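Local coordinates for extracellular solute-binding protein family 1 (Arthrobacter chlorophenolicus, PDB 4R2F) that probably serves as the sugar-binding component of an ABC-type importer and holds laminaribiose, a disaccharide of glucose, in its pocket, at residues A[275-278]-A[279-282]; A[365-368]-A[369-373]. All blocks are in the same frame, centred on the assembly; numbering follows the deposited sequence.

Contact 1: A[275-278]-A[279-282]; sequences MLTL and GVPE
CG2 of V280 reaches back from the first turn of a helix and lodges against L276 and T277, the two residues that follow strand 273-275. This is the loop between strand 273-275 and helix 280-284, with G279 at the N-cap, in an extracellular solute-binding protein of the two-lobed, ABC-transporter type. The methyl CG2 lies 3.2 Å from T277 O, a close backbone contact, and 3.7 Å from L276 CB. The L276 and V280 side chains run nearly perpendicular, with L276 CG and CD2 also near the same methyl. The torsion of V280 puts CG1 anti to the backbone N (chi1 166°) and leaves CG2 beside that N, facing the loop. G279 makes the bend with a positive phi of 77°, a backbone shape suited to a residue without a side chain. L278 carries CG beside its own carbonyl carbon, which brings CD2 within 3.2 Å of G279 N. Further out, the L276 backbone is hydrogen-bonded to P157 on strand 145-161, and the W159 indole gives T277 O a weak hydrogen bond through NE1 and also touches V280 and P281. The T277 side chain lies about 4 Å from a bound glucose unit, so it borders the sugar pocket. Its hydroxyl is held locally: OG1 donates a 3.0 Å hydrogen bond to L278 O, sitting well off the plane of that carbonyl, by 50°.

Contact 2: A[365-368]-A[369-373]; sequences NNVK and IVNEY
K368 carries CG opposite its backbone N (chi1 -175°) and runs fully extended, while E372 sets CG beside its own N (chi1 -60°) and comes up from one turn later to meet it at a slant. The two touch along their aliphatic and carboxylate parts: E372 OE2 is 3.7 Å from K368 CE and equally near CG. The charged ends stay apart, K368 NZ to E372 OE2 being 4.7 Å, so any attraction between the charges is probably weak and through space, not a salt bridge. Each end is hydrogen-bonded to another partner, NZ to V293 O and OE1 to the S295 hydroxyl. Around the helix, V367 and N371 run alongside each other in the same direction, with V367 CG1 3.3 Å from N371 ND2. On the buried face, I369 folds CG1 and CD1 back over the preceding turn, and CD1 ends 3.3 Å from N365 O. That carbonyl also accepts the I369 amide at 3.1 Å. The V370 N to N366 O bond is the straightest of the four i to i+4 bonds linking 365-368 to 369-373, at 173°, and the E372 N to K368 O bond, at 2.8 Å, is the shortest. A wider pi-type turn spans 369-373, although Y373 N still bonds I369 O; the Y373 hydroxyl bonds both A294 O and L158 N. I369 and Y373 press on strands 145-161 and 291-294: this is a partly buried helix packed against the mixed sheet of an alpha/beta solute-binding protein.

How the contacts relate
Contact 1 comes first along the chain, in the loop from strand 273-275 into helix 280-284; contact 2 follows on helix 364-373. Their centres lie about 12 Å apart, on the same side of the chain's centre, and L278 joins them: its CG packs 3.5 Å from N366 OD1 and 3.9 Å from I369 CD1. Both lean on strand 145-161, where W159 is shared by the two contacts, reaching contact 2 through N365. The I369 side chain is about 13 Å from the bound glucose unit, well beyond T277, consistent with the 275-282 segment standing nearer the sugar than helix 364-373.

Contact 1: A[275-278]-A[279-282]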
loop_
_atom_site.group_PDB
_atom_site.type_symbol
_atom_site.label_atom_id
_atom_site.label_comp_id
_atom_site.label_asym_id
_atom_site.label_seq_id
_atom_site.Cartn_x
_atom_site.Cartn_y
_atom_site.Cartn_z
ATOM N N MET A 275 -0.052 10.872 -6.324
ATOM C CA MET A 275 0.257 10.019 -5.192
ATOM C C MET A 275 0.690 8.673 -5.727
ATOM O O MET A 275 0.004 8.082 -6.531
ATOM C CB MET A 275 -0.986 9.849 -4.304
ATOM C CG MET A 275 -0.824 8.949 -3.085
ATOM S SD MET A 275 -2.357 8.303 -2.384
ATOM C CE MET A 275 -2.850 7.182 -3.666
ATOM N N LEU A 276 1.855 8.210 -5.311
ATOM C CA LEU A 276 2.283 6.874 -5.674
ATOM C C LEU A 276 2.969 6.130 -4.523
ATOM O O LEU A 276 2.386 5.930 -3.472
ATOM C CB LEU A 276 3.120 6.891 -6.955
ATOM C CG LEU A 276 3.151 5.600 -7.775
ATOM C CD1 LEU A 276 1.830 4.866 -7.695
ATOM C CD2 LEU A 276 3.541 5.846 -9.219
ATOM N N THR A 277 4.212 5.731 -4.740
ATOM C CA THR A 277 4.943 4.889 -3.815
ATOM C C THR A 277 6.349 5.397 -3.626
ATOM O O THR A 277 6.797 6.277 -4.327
ATOM C CB THR A 277 5.062 3.447 -4.328
ATOM O OG1 THR A 277 5.957 3.409 -5.439
ATOM C CG2 THR A 277 3.718 2.905 -4.738
ATOM N N LEU A 278 7.042 4.835 -2.654
ATOM C CA LEU A 278 8.467 5.048 -2.548
ATOM C C LEU A 278 9.141 4.468 -3.792
ATOM O O LEU A 278 8.709 3.454 -4.312
ATOM C CB LEU A 278 9.002 4.366 -1.300
ATOM C CG LEU A 278 10.496 4.498 -1.048
ATOM C CD1 LEU A 278 10.805 4.412 0.428
ATOM C CD2 LEU A 278 11.272 3.453 -1.824
ATOM N N GLY A 279 10.182 5.137 -4.271
ATOM C CA GLY A 279 11.012 4.644 -5.388
ATOM C C GLY A 279 10.415 4.786 -6.765
ATOM O O GLY A 279 10.725 4.011 -7.648
ATOM N N VAL A 280 9.591 5.802 -6.976
ATOM C CA VAL A 280 8.955 5.966 -8.270
ATOM C C VAL A 280 9.929 6.031 -9.468
ATOM O O VAL A 280 9.675 5.379 -10.465
ATOM C CB VAL A 280 8.029 7.207 -8.286
ATOM C CG1 VAL A 280 7.627 7.601 -9.705
ATOM C CG2 VAL A 280 6.784 6.972 -7.436
ATOM N N PRO A 281 11.032 6.814 -9.394
ATOM C CA PRO A 281 11.924 6.858 -10.577
ATOM C C PRO A 281 12.411 5.474 -11.026
ATOM O O PRO A 281 12.387 5.149 -12.219
ATOM C CB PRO A 281 13.098 7.722 -10.096
ATOM C CG PRO A 281 12.503 8.626 -9.089
ATOM C CD PRO A 281 11.442 7.798 -8.378
ATOM N N GLU A 282 12.775 4.655 -10.051
ATOM C CA GLU A 282 13.309 3.325 -10.293
ATOM C C GLU A 282 12.180 2.421 -10.803
ATOM O O GLU A 282 12.371 1.632 -11.712
ATOM C CB GLU A 282 13.916 2.745 -8.996
ATOM C CG GLU A 282 15.110 3.496 -8.360
ATOM C CD GLU A 282 14.888 4.980 -7.961
ATOM O OE1 GLU A 282 13.964 5.392 -7.181
ATOM O OE2 GLU A 282 15.723 5.776 -8.423
#

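Contact 2: A[365-368]-A[369-373]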
loop_
_atom_site.group_PDB
_atom_site.type_symbol
_atom_site.label_atom_id
_atom_site.label_comp_id
_atom_site.label_asym_id
_atom_site.label_seq_id
_atom_site.Cartn_x
_atom_site.Cartn_y
_atom_site.Cartn_z
ATOM N N ASN A 365 15.090 11.314 -1.896
ATOM C CA ASN A 365 13.666 10.999 -1.903
ATOM C C ASN A 365 13.277 10.117 -0.740
ATOM O O ASN A 365 12.242 10.337 -0.138
ATOM C CB ASN A 365 13.260 10.340 -3.205
ATOM C CG ASN A 365 13.307 11.301 -4.360
ATOM O OD1 ASN A 365 12.931 12.476 -4.223
ATOM N ND2 ASN A 365 13.737 10.814 -5.511
ATOM N N ASN A 366 14.100 9.120 -0.430
ATOM C CA ASN A 366 13.817 8.226 0.674
ATOM C C ASN A 366 13.850 8.995 1.978
ATOM O O ASN A 366 12.998 8.797 2.847
ATOM C CB ASN A 366 14.827 7.082 0.771
ATOM C CG ASN A 366 14.732 6.078 -0.376
ATOM O OD1 ASN A 366 13.725 5.938 -1.081
ATOM N ND2 ASN A 366 15.787 5.321 -0.513
ATOM N N VAL A 367 14.855 9.849 2.137
ATOM C CA VAL A 367 14.959 10.652 3.358
ATOM C C VAL A 367 13.767 11.584 3.535
ATOM O O VAL A 367 13.239 11.734 4.650
ATOM C CB VAL A 367 16.278 11.445 3.415
ATOM C CG1 VAL A 367 16.259 12.473 4.538
ATOM C CG2 VAL A 367 17.436 10.470 3.611
ATOM N N LYS A 368 13.318 12.199 2.447
ATOM C CA LYS A 368 12.168 13.095 2.549
ATOM C C LYS A 368 10.889 12.345 2.988
ATOM O O LYS A 368 10.072 12.856 3.769
ATOM C CB LYS A 368 11.963 13.793 1.229
ATOM C CG LYS A 368 10.865 14.840 1.249
ATOM C CD LYS A 368 10.954 15.686 -0.004
ATOM C CE LYS A 368 9.927 16.780 0.002
ATOM N NZ LYS A 368 10.123 17.736 -1.112
ATOM N N ILE A 369 10.725 11.115 2.510
ATOM C CA ILE A 369 9.578 10.272 2.889
ATOM C C ILE A 369 9.606 9.935 4.373
ATOM O O ILE A 369 8.593 10.062 5.075
ATOM C CB ILE A 369 9.548 8.982 2.028
ATOM C CG1 ILE A 369 9.221 9.335 0.579
ATOM C CG2 ILE A 369 8.551 7.970 2.559
ATOM C CD1 ILE A 369 9.645 8.259 -0.391
ATOM N N VAL A 370 10.773 9.510 4.844
ATOM C CA VAL A 370 10.993 9.254 6.264
ATOM C C VAL A 370 10.697 10.469 7.093
ATOM O O VAL A 370 9.999 10.389 8.103
ATOM C CB VAL A 370 12.439 8.742 6.513
ATOM C CG1 VAL A 370 12.739 8.537 7.996
ATOM C CG2 VAL A 370 12.608 7.399 5.815
ATOM N N ASN A 371 11.206 11.613 6.663
ATOM C CA ASN A 371 11.138 12.793 7.501
ATOM C C ASN A 371 9.798 13.512 7.469
ATOM O O ASN A 371 9.424 14.094 8.449
ATOM C CB ASN A 371 12.252 13.782 7.150
ATOM C CG ASN A 371 13.633 13.271 7.549
ATOM O OD1 ASN A 371 13.760 12.267 8.232
ATOM N ND2 ASN A 371 14.666 13.948 7.088
ATOM N N GLU A 372 9.103 13.472 6.337
ATOM C CA GLU A 372 7.881 14.244 6.149
ATOM C C GLU A 372 6.641 13.402 6.092
ATOM O O GLU A 372 5.592 13.876 6.464
ATOM C CB GLU A 372 7.981 15.104 4.883
ATOM C CG GLU A 372 9.153 16.108 4.944
ATOM C CD GLU A 372 9.157 17.140 3.828
ATOM O OE1 GLU A 372 8.090 17.418 3.216
ATOM O OE2 GLU A 372 10.250 17.709 3.575
ATOM N N TYR A 373 6.729 12.162 5.627
ATOM C CA TYR A 373 5.509 11.315 5.545
ATOM C C TYR A 373 5.359 10.353 6.722
ATOM O O TYR A 373 4.267 10.193 7.283
ATOM C CB TYR A 373 5.459 10.574 4.176
ATOM C CG TYR A 373 5.157 11.487 3.016
ATOM C CD1 TYR A 373 6.158 12.264 2.410
ATOM C CD2 TYR A 373 3.860 11.592 2.519
ATOM C CE1 TYR A 373 5.867 13.092 1.324
ATOM C CE2 TYR A 373 3.561 12.446 1.482
ATOM C CZ TYR A 373 4.569 13.181 0.874
ATOM O OH TYR A 373 4.239 13.997 -0.157
#